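Long-range contacts in cytochrome c family protein (Geobacter sulfurreducens, PDB 3OUQ), which probably carries electrons through a row of interacting c-type hemes, of which this N-terminal fragment of a dodecaheme cytochrome holds six: residues 49-53 with 69-73; 129-133 with 149-153. Residues are numbered along the deposited sequence.

Overall arrangement
Contacts 1 and 2 solve the same problem twice, once in each cytochrome c7-type repeat of the hexaheme fragment: a short helix supplies a methionine to heme iron, and a loop 16 residues further on brings a valine against the helix. Each lies over a heme of its own, and the two follow in series along the chain, with centres about 29 Å apart and nearest atoms about 17 Å apart. Contact 1 (49-53 with 69-73) is buried, its centre about 10 Å from the centre of the chain, and its glutamate is engaged by the second repeat. Contact 2 (129-133 with 149-153), its centre about 23 Å from it, is partly exposed, and glycine and asparagine replace two aspartates in its loop.

Contact 1: 49-53 with 69-73. With HEC (heme c), chain D.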
ATOM      1  N   MET A  49       4.681   3.432  -2.038  1.00 40.03           N
ATOM      2  CA  MET A  49       4.190   4.692  -1.512  1.00 39.82           C
ATOM      3  C   MET A  49       5.263   5.390  -0.687  1.00 40.91           C
ATOM      4  O   MET A  49       5.336   6.614  -0.681  1.00 42.35           O
ATOM      5  CB  MET A  49       2.942   4.474  -0.680  1.00 39.97           C
ATOM      6  CG  MET A  49       1.734   4.057  -1.500  1.00 40.35           C
ATOM      7  SD  MET A  49       1.334   5.144  -2.911  1.00 41.48           S
ATOM      8  CE  MET A  49       1.531   6.758  -2.164  1.00 39.98           C
ATOM      9  N   LEU A  50       6.097   4.625   0.011  1.00 41.81           N
ATOM     10  CA  LEU A  50       7.176   5.237   0.779  1.00 44.63           C
ATOM     11  C   LEU A  50       8.134   5.931  -0.188  1.00 45.83           C
ATOM     12  O   LEU A  50       8.664   6.999   0.114  1.00 46.48           O
ATOM     13  CB  LEU A  50       7.950   4.198   1.602  1.00 45.28           C
ATOM     14  CG  LEU A  50       7.403   3.868   2.990  1.00 46.04           C
ATOM     15  CD1 LEU A  50       8.431   3.060   3.759  1.00 49.91           C
ATOM     16  CD2 LEU A  50       7.093   5.155   3.741  1.00 45.69           C
ATOM     17  N   ASP A  51       8.365   5.321  -1.350  1.00 46.03           N
ATOM     18  CA  ASP A  51       9.251   5.928  -2.332  1.00 45.60           C
ATOM     19  C   ASP A  51       8.659   7.263  -2.737  1.00 44.68           C
ATOM     20  O   ASP A  51       9.385   8.249  -2.890  1.00 45.24           O
ATOM     21  CB  ASP A  51       9.396   5.049  -3.577  1.00 48.82           C
ATOM     22  CG  ASP A  51      10.204   3.799  -3.318  1.00 51.52           C
ATOM     23  OD1 ASP A  51      11.262   3.900  -2.668  1.00 53.50           O
ATOM     24  OD2 ASP A  51       9.789   2.717  -3.777  1.00 53.98           O
ATOM     25  N   MET A  52       7.340   7.295  -2.911  1.00 42.28           N
ATOM     26  CA  MET A  52       6.666   8.526  -3.300  1.00 40.79           C
ATOM     27  C   MET A  52       6.773   9.559  -2.188  1.00 39.63           C
ATOM     28  O   MET A  52       6.896  10.755  -2.452  1.00 38.71           O
ATOM     29  CB  MET A  52       5.201   8.250  -3.641  1.00 40.83           C
ATOM     30  CG  MET A  52       5.042   7.308  -4.822  1.00 41.13           C
ATOM     31  SD  MET A  52       3.421   7.319  -5.579  1.00 40.55           S
ATOM     32  CE  MET A  52       3.267   5.617  -6.018  1.00 42.74           C
ATOM     33  N   GLU A  53       6.738   9.091  -0.942  1.00 38.78           N
ATOM     34  CA  GLU A  53       6.861   9.990   0.198  1.00 38.49           C
ATOM     35  C   GLU A  53       8.261  10.581   0.157  1.00 38.19           C
ATOM     36  O   GLU A  53       8.492  11.679   0.650  1.00 38.79           O
ATOM     37  CB  GLU A  53       6.652   9.248   1.525  1.00 37.60           C
ATOM     38  CG  GLU A  53       5.306   8.564   1.658  1.00 39.92           C
ATOM     39  CD  GLU A  53       4.938   8.226   3.100  1.00 42.51           C
ATOM     40  OE1 GLU A  53       3.913   7.541   3.308  1.00 42.41           O
ATOM     41  OE2 GLU A  53       5.658   8.654   4.030  1.00 43.82           O
ATOM     42  N   SER A  69      -1.299  15.391  -1.037  1.00 36.69           N
ATOM     43  CA  SER A  69      -0.159  14.544  -0.703  1.00 37.68           C
ATOM     44  C   SER A  69      -0.469  13.045  -0.721  1.00 37.87           C
ATOM     45  O   SER A  69      -1.605  12.623  -0.483  1.00 36.96           O
ATOM     46  CB  SER A  69       0.369  14.934   0.685  1.00 38.38           C
ATOM     47  OG  SER A  69       1.409  14.075   1.114  1.00 42.54           O
ATOM     48  N   VAL A  70       0.560  12.251  -1.002  1.00 38.05           N
ATOM     49  CA  VAL A  70       0.439  10.802  -1.030  1.00 38.73           C
ATOM     50  C   VAL A  70       0.565  10.283   0.398  1.00 40.57           C
ATOM     51  O   VAL A  70       0.421   9.089   0.651  1.00 41.99           O
ATOM     52  CB  VAL A  70       1.547  10.160  -1.893  1.00 36.88           C
ATOM     53  CG1 VAL A  70       1.328  10.496  -3.348  1.00 37.15           C
ATOM     54  CG2 VAL A  70       2.908  10.655  -1.453  1.00 36.03           C
ATOM     55  N   ALA A  71       0.831  11.196   1.326  1.00 41.79           N
ATOM     56  CA  ALA A  71       0.988  10.846   2.729  1.00 43.26           C
ATOM     57  C   ALA A  71      -0.189  11.305   3.588  1.00 45.38           C
ATOM     58  O   ALA A  71      -0.003  11.789   4.708  1.00 47.18           O
ATOM     59  CB  ALA A  71       2.275  11.434   3.257  1.00 41.39           C
ATOM     60  N   ASP A  72      -1.401  11.149   3.066  1.00 46.66           N
ATOM     61  CA  ASP A  72      -2.603  11.541   3.793  1.00 48.77           C
ATOM     62  C   ASP A  72      -3.631  10.423   3.752  1.00 48.12           C
ATOM     63  O   ASP A  72      -4.190  10.119   2.701  1.00 47.18           O
ATOM     64  CB  ASP A  72      -3.209  12.815   3.191  1.00 52.07           C
ATOM     65  CG  ASP A  72      -2.632  14.083   3.798  1.00 55.51           C
ATOM     66  OD1 ASP A  72      -1.447  14.067   4.201  1.00 57.75           O
ATOM     67  OD2 ASP A  72      -3.361  15.102   3.860  1.00 56.90           O
ATOM     68  N   ASP A  73      -3.875   9.809   4.903  1.00 47.68           N
ATOM     69  CA  ASP A  73      -4.843   8.737   4.983  1.00 46.97           C
ATOM     70  C   ASP A  73      -6.174   9.146   4.355  1.00 46.17           C
ATOM     71  O   ASP A  73      -6.914   8.299   3.858  1.00 46.37           O
ATOM     72  CB  ASP A  73      -5.058   8.324   6.440  1.00 48.41           C
ATOM     73  CG  ASP A  73      -3.841   7.656   7.044  1.00 50.10           C
ATOM     74  OD1 ASP A  73      -3.137   6.932   6.307  1.00 51.27           O
ATOM     75  OD2 ASP A  73      -3.599   7.839   8.258  1.00 51.43           O
TER
HETATM   76 FE   HEC D 603      -0.813   4.522  -3.549  1.00 41.29          FE
HETATM   77  CHA HEC D 603       0.841   1.992  -5.183  1.00 41.73           C
HETATM   78  CHB HEC D 603      -1.339   2.469  -0.917  1.00 41.77           C
HETATM   79  CHC HEC D 603      -2.040   7.144  -1.802  1.00 41.16           C
HETATM   80  CHD HEC D 603      -0.706   6.422  -6.380  1.00 40.72           C
HETATM   81  NA  HEC D 603      -0.381   2.630  -3.159  1.00 41.72           N
HETATM   82  C1A HEC D 603       0.446   1.771  -3.876  1.00 41.62           C
HETATM   83  C2A HEC D 603       0.664   0.532  -3.165  1.00 41.27           C
HETATM   84  C3A HEC D 603      -0.099   0.612  -2.044  1.00 42.11           C
HETATM   85  C4A HEC D 603      -0.755   1.904  -2.049  1.00 42.02           C
HETATM   86  CMA HEC D 603      -0.154  -0.420  -0.926  1.00 41.46           C
HETATM   87  CAA HEC D 603       1.607  -0.606  -3.535  1.00 38.72           C
HETATM   88  CBA HEC D 603       3.066  -0.330  -3.187  1.00 39.44           C
HETATM   89  CGA HEC D 603       3.275  -0.031  -1.715  1.00 38.46           C
HETATM   90  O1A HEC D 603       2.975  -0.905  -0.882  1.00 40.93           O
HETATM   91  O2A HEC D 603       3.732   1.080  -1.385  1.00 37.10           O
HETATM   92  NB  HEC D 603      -1.411   4.784  -1.698  1.00 40.21           N
HETATM   93  C1B HEC D 603      -1.590   3.828  -0.728  1.00 39.84           C
HETATM   94  C2B HEC D 603      -2.054   4.410   0.503  1.00 38.08           C
HETATM   95  C3B HEC D 603      -2.163   5.719   0.264  1.00 37.54           C
HETATM   96  C4B HEC D 603      -1.811   5.944  -1.107  1.00 39.45           C
HETATM   97  CMB HEC D 603      -2.411   3.666   1.793  1.00 37.87           C
HETATM   98  CAB HEC D 603      -2.568   6.785   1.240  1.00 36.50           C
HETATM   99  CBB HEC D 603      -1.564   7.195   2.281  1.00 37.57           C
HETATM  100  NC  HEC D 603      -1.271   6.409  -3.995  1.00 40.26           N
HETATM  101  C1C HEC D 603      -1.802   7.365  -3.160  1.00 40.01           C
HETATM  102  C2C HEC D 603      -1.992   8.626  -3.853  1.00 39.24           C
HETATM  103  C3C HEC D 603      -1.675   8.403  -5.150  1.00 39.65           C
HETATM  104  C4C HEC D 603      -1.164   7.043  -5.222  1.00 40.39           C
HETATM  105  CMC HEC D 603      -2.345   9.990  -3.259  1.00 36.40           C
HETATM  106  CAC HEC D 603      -1.944   9.374  -6.309  1.00 38.03           C
HETATM  107  CBC HEC D 603      -1.132  10.657  -6.265  1.00 34.13           C
HETATM  108  ND  HEC D 603      -0.191   4.206  -5.411  1.00 41.74           N
HETATM  109  C1D HEC D 603      -0.282   5.089  -6.474  1.00 41.45           C
HETATM  110  C2D HEC D 603       0.335   4.523  -7.656  1.00 42.04           C
HETATM  111  C3D HEC D 603       0.858   3.302  -7.295  1.00 41.90           C
HETATM  112  C4D HEC D 603       0.488   3.110  -5.918  1.00 41.17           C
HETATM  113  CMD HEC D 603       0.423   5.183  -9.032  1.00 40.16           C
HETATM  114  CAD HEC D 603       1.786   2.398  -8.116  1.00 41.89           C
HETATM  115  CBD HEC D 603       3.118   3.078  -8.369  1.00 43.93           C
HETATM  116  CGD HEC D 603       4.072   2.227  -9.185  1.00 45.74           C
HETATM  117  O1D HEC D 603       5.130   2.746  -9.596  1.00 47.96           O
HETATM  118  O2D HEC D 603       3.771   1.039  -9.415  1.00 48.04           O
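The methionine side of a His/Met heme site is built here from the short helix 49-53 and the loop 69-73. M49 SD binds the FE of the heme at 2.3 Å, with H80 completing the axial pair, while M49 N donates a hydrogen bond of 2.6 Å to propionate oxygen O2A of the same heme. The first residue of the helix thus grips the cofactor through both side chain and backbone. With all three chi angles in m, the M49 side chain curls so that its methyl reaches the loop, M49 CE lying 3.4 Å from V70 CB.

V70 points at the helix and fills the space beside the ligand; its CG2 lies 4.0 Å from M52 CB and 4.2 Å from E53 N. One helical turn separates M49 from E53, closed by the bond from E53 N to M49 O at 2.9 Å. In this cytochrome c7-type repeat the loop is shaped by an ST turn: S69 OG accepts from A71 N at 2.9 Å. V70 O then sits 3.2 Å from heme atom CBB, and M52 CE 3.5 Å from CBD, so both segments line the pocket. Toward the surface, E53 CD passes 4.2 Å from A71 CB, but its carboxylate is held by S117 and by a salt bridge to R113, which tie the helix to the following repeat.

Contact 2: 129-133 with 149-153; sequences MAQME and TVAGN. With HEC (heme c), chain G.
From M129 the chain makes a helical turn, E133 N bonding M129 O at 2.9 Å; 149-153 is an irregular loop, nearest where the E133 and V150 CA atoms are 6.7 Å apart. Hydrogen bonds shape the loop: T149 OG1 accepts from A151 N (3.1 Å) in an ST turn, A151 centres an inverse gamma turn, and N153 ND2 reaches T149 O at 2.7 Å. G152, at phi/psi 119/-173, adopts angles that call for glycine. Apolar contact centres on V150, chi1 p, directed at the helix: CG2 meets M132 SD at 4.0 Å and CG1 meets E133 CG at 3.8 Å. Heme contacts join both segments: V150 O lies 3.3 Å from heme atom CBB, M132 CE 3.5 Å from heme CBD, and M129 N donates to heme propionate oxygen O2A at 2.9 Å. M129, m at all three chi angles, places SD 2.3 Å from FE; with H158 as second ligand, this is a His/Met-ligated c-type heme site.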
ATOM      1  N   MET A 129       6.515 -16.703  11.623  1.00 42.00           N
ATOM      2  CA  MET A 129       5.864 -16.403  12.893  1.00 42.90           C
ATOM      3  C   MET A 129       6.929 -15.933  13.889  1.00 44.56           C
ATOM      4  O   MET A 129       6.673 -15.084  14.741  1.00 45.30           O
ATOM      5  CB  MET A 129       5.146 -17.639  13.439  1.00 40.91           C
ATOM      6  CG  MET A 129       4.090 -18.200  12.501  1.00 40.18           C
ATOM      7  SD  MET A 129       3.015 -16.914  11.836  1.00 40.16           S
ATOM      8  CE  MET A 129       2.524 -16.208  13.250  1.00 37.55           C
ATOM      9  N   ALA A 130       8.133 -16.480  13.768  1.00 46.24           N
ATOM     10  CA  ALA A 130       9.225 -16.091  14.653  1.00 48.80           C
ATOM     11  C   ALA A 130       9.418 -14.582  14.568  1.00 49.77           C
ATOM     12  O   ALA A 130       9.400 -13.879  15.580  1.00 50.39           O
ATOM     13  CB  ALA A 130      10.505 -16.797  14.241  1.00 49.12           C
ATOM     14  N   GLN A 131       9.597 -14.095  13.345  1.00 49.99           N
ATOM     15  CA  GLN A 131       9.801 -12.673  13.086  1.00 49.84           C
ATOM     16  C   GLN A 131       8.579 -11.843  13.457  1.00 49.11           C
ATOM     17  O   GLN A 131       8.702 -10.677  13.839  1.00 48.93           O
ATOM     18  CB  GLN A 131      10.135 -12.475  11.614  1.00 49.66           C
ATOM     19  CG  GLN A 131      11.266 -13.367  11.156  1.00 50.66           C
ATOM     20  CD  GLN A 131      11.434 -13.356   9.663  1.00 51.50           C
ATOM     21  OE1 GLN A 131      10.552 -13.796   8.922  1.00 51.58           O
ATOM     22  NE2 GLN A 131      12.568 -12.843   9.203  1.00 53.98           N
ATOM     23  N   MET A 132       7.395 -12.432  13.332  1.00 47.80           N
ATOM     24  CA  MET A 132       6.194 -11.705  13.695  1.00 47.32           C
ATOM     25  C   MET A 132       6.256 -11.463  15.201  1.00 47.57           C
ATOM     26  O   MET A 132       5.801 -10.434  15.698  1.00 48.50           O
ATOM     27  CB  MET A 132       4.935 -12.501  13.333  1.00 46.05           C
ATOM     28  CG  MET A 132       4.736 -12.695  11.843  1.00 45.67           C
ATOM     29  SD  MET A 132       2.992 -12.798  11.374  1.00 45.61           S
ATOM     30  CE  MET A 132       3.126 -12.798   9.621  1.00 45.52           C
ATOM     31  N   GLU A 133       6.841 -12.411  15.926  1.00 46.38           N
ATOM     32  CA  GLU A 133       6.956 -12.267  17.368  1.00 45.98           C
ATOM     33  C   GLU A 133       7.903 -11.148  17.741  1.00 44.88           C
ATOM     34  O   GLU A 133       7.749 -10.529  18.791  1.00 44.84           O
ATOM     35  CB  GLU A 133       7.412 -13.575  18.009  1.00 48.02           C
ATOM     36  CG  GLU A 133       6.262 -14.517  18.291  1.00 51.36           C
ATOM     37  CD  GLU A 133       6.685 -15.744  19.048  1.00 53.77           C
ATOM     38  OE1 GLU A 133       5.800 -16.437  19.591  1.00 57.27           O
ATOM     39  OE2 GLU A 133       7.899 -16.026  19.101  1.00 56.05           O
ATOM     40  N   THR A 149      -2.335 -11.859  20.410  1.00 45.10           N
ATOM     41  CA  THR A 149      -0.992 -12.310  20.090  1.00 42.71           C
ATOM     42  C   THR A 149      -0.920 -13.293  18.933  1.00 41.68           C
ATOM     43  O   THR A 149      -1.851 -14.044  18.659  1.00 39.39           O
ATOM     44  CB  THR A 149      -0.293 -12.945  21.325  1.00 42.69           C
ATOM     45  OG1 THR A 149       1.092 -13.157  21.032  1.00 42.49           O
ATOM     46  CG2 THR A 149      -0.926 -14.286  21.683  1.00 42.05           C
ATOM     47  N   VAL A 150       0.223 -13.269  18.265  1.00 42.00           N
ATOM     48  CA  VAL A 150       0.502 -14.126  17.134  1.00 42.75           C
ATOM     49  C   VAL A 150       1.110 -15.433  17.667  1.00 44.41           C
ATOM     50  O   VAL A 150       1.200 -16.436  16.948  1.00 44.57           O
ATOM     51  CB  VAL A 150       1.484 -13.410  16.186  1.00 42.88           C
ATOM     52  CG1 VAL A 150       2.902 -13.467  16.736  1.00 42.31           C
ATOM     53  CG2 VAL A 150       1.397 -13.997  14.825  1.00 43.53           C
ATOM     54  N   ALA A 151       1.532 -15.405  18.934  1.00 45.14           N
ATOM     55  CA  ALA A 151       2.108 -16.571  19.601  1.00 44.70           C
ATOM     56  C   ALA A 151       0.906 -17.366  20.106  1.00 44.64           C
ATOM     57  O   ALA A 151       0.592 -17.372  21.295  1.00 46.18           O
ATOM     58  CB  ALA A 151       2.987 -16.128  20.770  1.00 42.44           C
ATOM     59  N   GLY A 152       0.237 -18.036  19.179  1.00 43.76           N
ATOM     60  CA  GLY A 152      -0.956 -18.785  19.509  1.00 43.45           C
ATOM     61  C   GLY A 152      -2.062 -18.157  18.678  1.00 43.54           C
ATOM     62  O   GLY A 152      -1.786 -17.298  17.844  1.00 44.13           O
ATOM     63  N   ASN A 153      -3.304 -18.564  18.893  1.00 42.43           N
ATOM     64  CA  ASN A 153      -4.413 -18.010  18.133  1.00 43.51           C
ATOM     65  C   ASN A 153      -4.310 -18.378  16.647  1.00 44.58           C
ATOM     66  O   ASN A 153      -5.022 -17.818  15.815  1.00 44.49           O
ATOM     67  CB  ASN A 153      -4.445 -16.486  18.290  1.00 42.24           C
ATOM     68  CG  ASN A 153      -4.602 -16.051  19.735  1.00 40.40           C
ATOM     69  OD1 ASN A 153      -5.603 -16.352  20.379  1.00 41.39           O
ATOM     70  ND2 ASN A 153      -3.616 -15.334  20.248  1.00 40.49           N
TER
HETATM   71 FE   HEC G 606       1.082 -17.736  10.978  1.00 47.13          FE
HETATM   72  CHA HEC G 606       2.978 -17.377   8.210  1.00 46.55           C
HETATM   73  CHB HEC G 606       2.018 -21.057  11.151  1.00 46.78           C
HETATM   74  CHC HEC G 606      -0.446 -17.977  14.029  1.00 46.05           C
HETATM   75  CHD HEC G 606      -0.635 -14.894  10.221  1.00 44.55           C
HETATM   76  NA  HEC G 606       2.282 -18.933   9.938  1.00 45.80           N
HETATM   77  C1A HEC G 606       3.106 -18.566   8.897  1.00 46.22           C
HETATM   78  C2A HEC G 606       3.913 -19.664   8.445  1.00 46.35           C
HETATM   79  C3A HEC G 606       3.507 -20.743   9.129  1.00 47.23           C
HETATM   80  C4A HEC G 606       2.513 -20.297  10.093  1.00 47.18           C
HETATM   81  CMA HEC G 606       3.986 -22.160   8.851  1.00 47.60           C
HETATM   82  CAA HEC G 606       5.102 -19.613   7.522  1.00 46.34           C
HETATM   83  CBA HEC G 606       6.339 -19.025   8.195  1.00 49.65           C
HETATM   84  CGA HEC G 606       6.832 -19.870   9.359  1.00 50.79           C
HETATM   85  O1A HEC G 606       7.043 -21.083   9.148  1.00 53.16           O
HETATM   86  O2A HEC G 606       7.011 -19.328  10.474  1.00 50.24           O
HETATM   87  NB  HEC G 606       0.912 -19.171  12.344  1.00 46.19           N
HETATM   88  C1B HEC G 606       1.342 -20.502  12.250  1.00 47.58           C
HETATM   89  C2B HEC G 606       1.104 -21.183  13.509  1.00 46.95           C
HETATM   90  C3B HEC G 606       0.555 -20.297  14.353  1.00 46.78           C
HETATM   91  C4B HEC G 606       0.330 -19.075  13.606  1.00 45.97           C
HETATM   92  CMB HEC G 606       1.404 -22.627  13.855  1.00 46.67           C
HETATM   93  CAB HEC G 606       0.427 -20.539  15.849  1.00 47.97           C
HETATM   94  CBB HEC G 606       1.348 -19.718  16.737  1.00 48.59           C
HETATM   95  NC  HEC G 606      -0.135 -16.586  12.006  1.00 44.37           N
HETATM   96  C1C HEC G 606      -0.661 -16.793  13.280  1.00 44.08           C
HETATM   97  C2C HEC G 606      -1.470 -15.657  13.676  1.00 42.75           C
HETATM   98  C3C HEC G 606      -1.556 -14.818  12.628  1.00 42.86           C
HETATM   99  C4C HEC G 606      -0.723 -15.396  11.566  1.00 45.24           C
HETATM  100  CMC HEC G 606      -2.118 -15.412  15.014  1.00 41.56           C
HETATM  101  CAC HEC G 606      -2.538 -13.670  12.481  1.00 41.04           C
HETATM  102  CBC HEC G 606      -2.194 -12.440  13.292  1.00 39.20           C
HETATM  103  ND  HEC G 606       1.102 -16.451   9.494  1.00 45.47           N
HETATM  104  C1D HEC G 606       0.219 -15.413   9.243  1.00 44.70           C
HETATM  105  C2D HEC G 606       0.538 -14.795   7.977  1.00 45.06           C
HETATM  106  C3D HEC G 606       1.642 -15.407   7.512  1.00 45.67           C
HETATM  107  C4D HEC G 606       1.991 -16.422   8.452  1.00 45.59           C
HETATM  108  CMD HEC G 606      -0.191 -13.686   7.251  1.00 46.06           C
HETATM  109  CAD HEC G 606       2.432 -15.152   6.241  1.00 45.70           C
HETATM  110  CBD HEC G 606       3.217 -13.873   6.294  1.00 46.82           C
HETATM  111  CGD HEC G 606       4.288 -13.816   5.236  1.00 48.26           C
HETATM  112  O1D HEC G 606       4.908 -12.747   5.076  1.00 47.95           O
HETATM  113  O2D HEC G 606       4.516 -14.847   4.571  1.00 51.05           O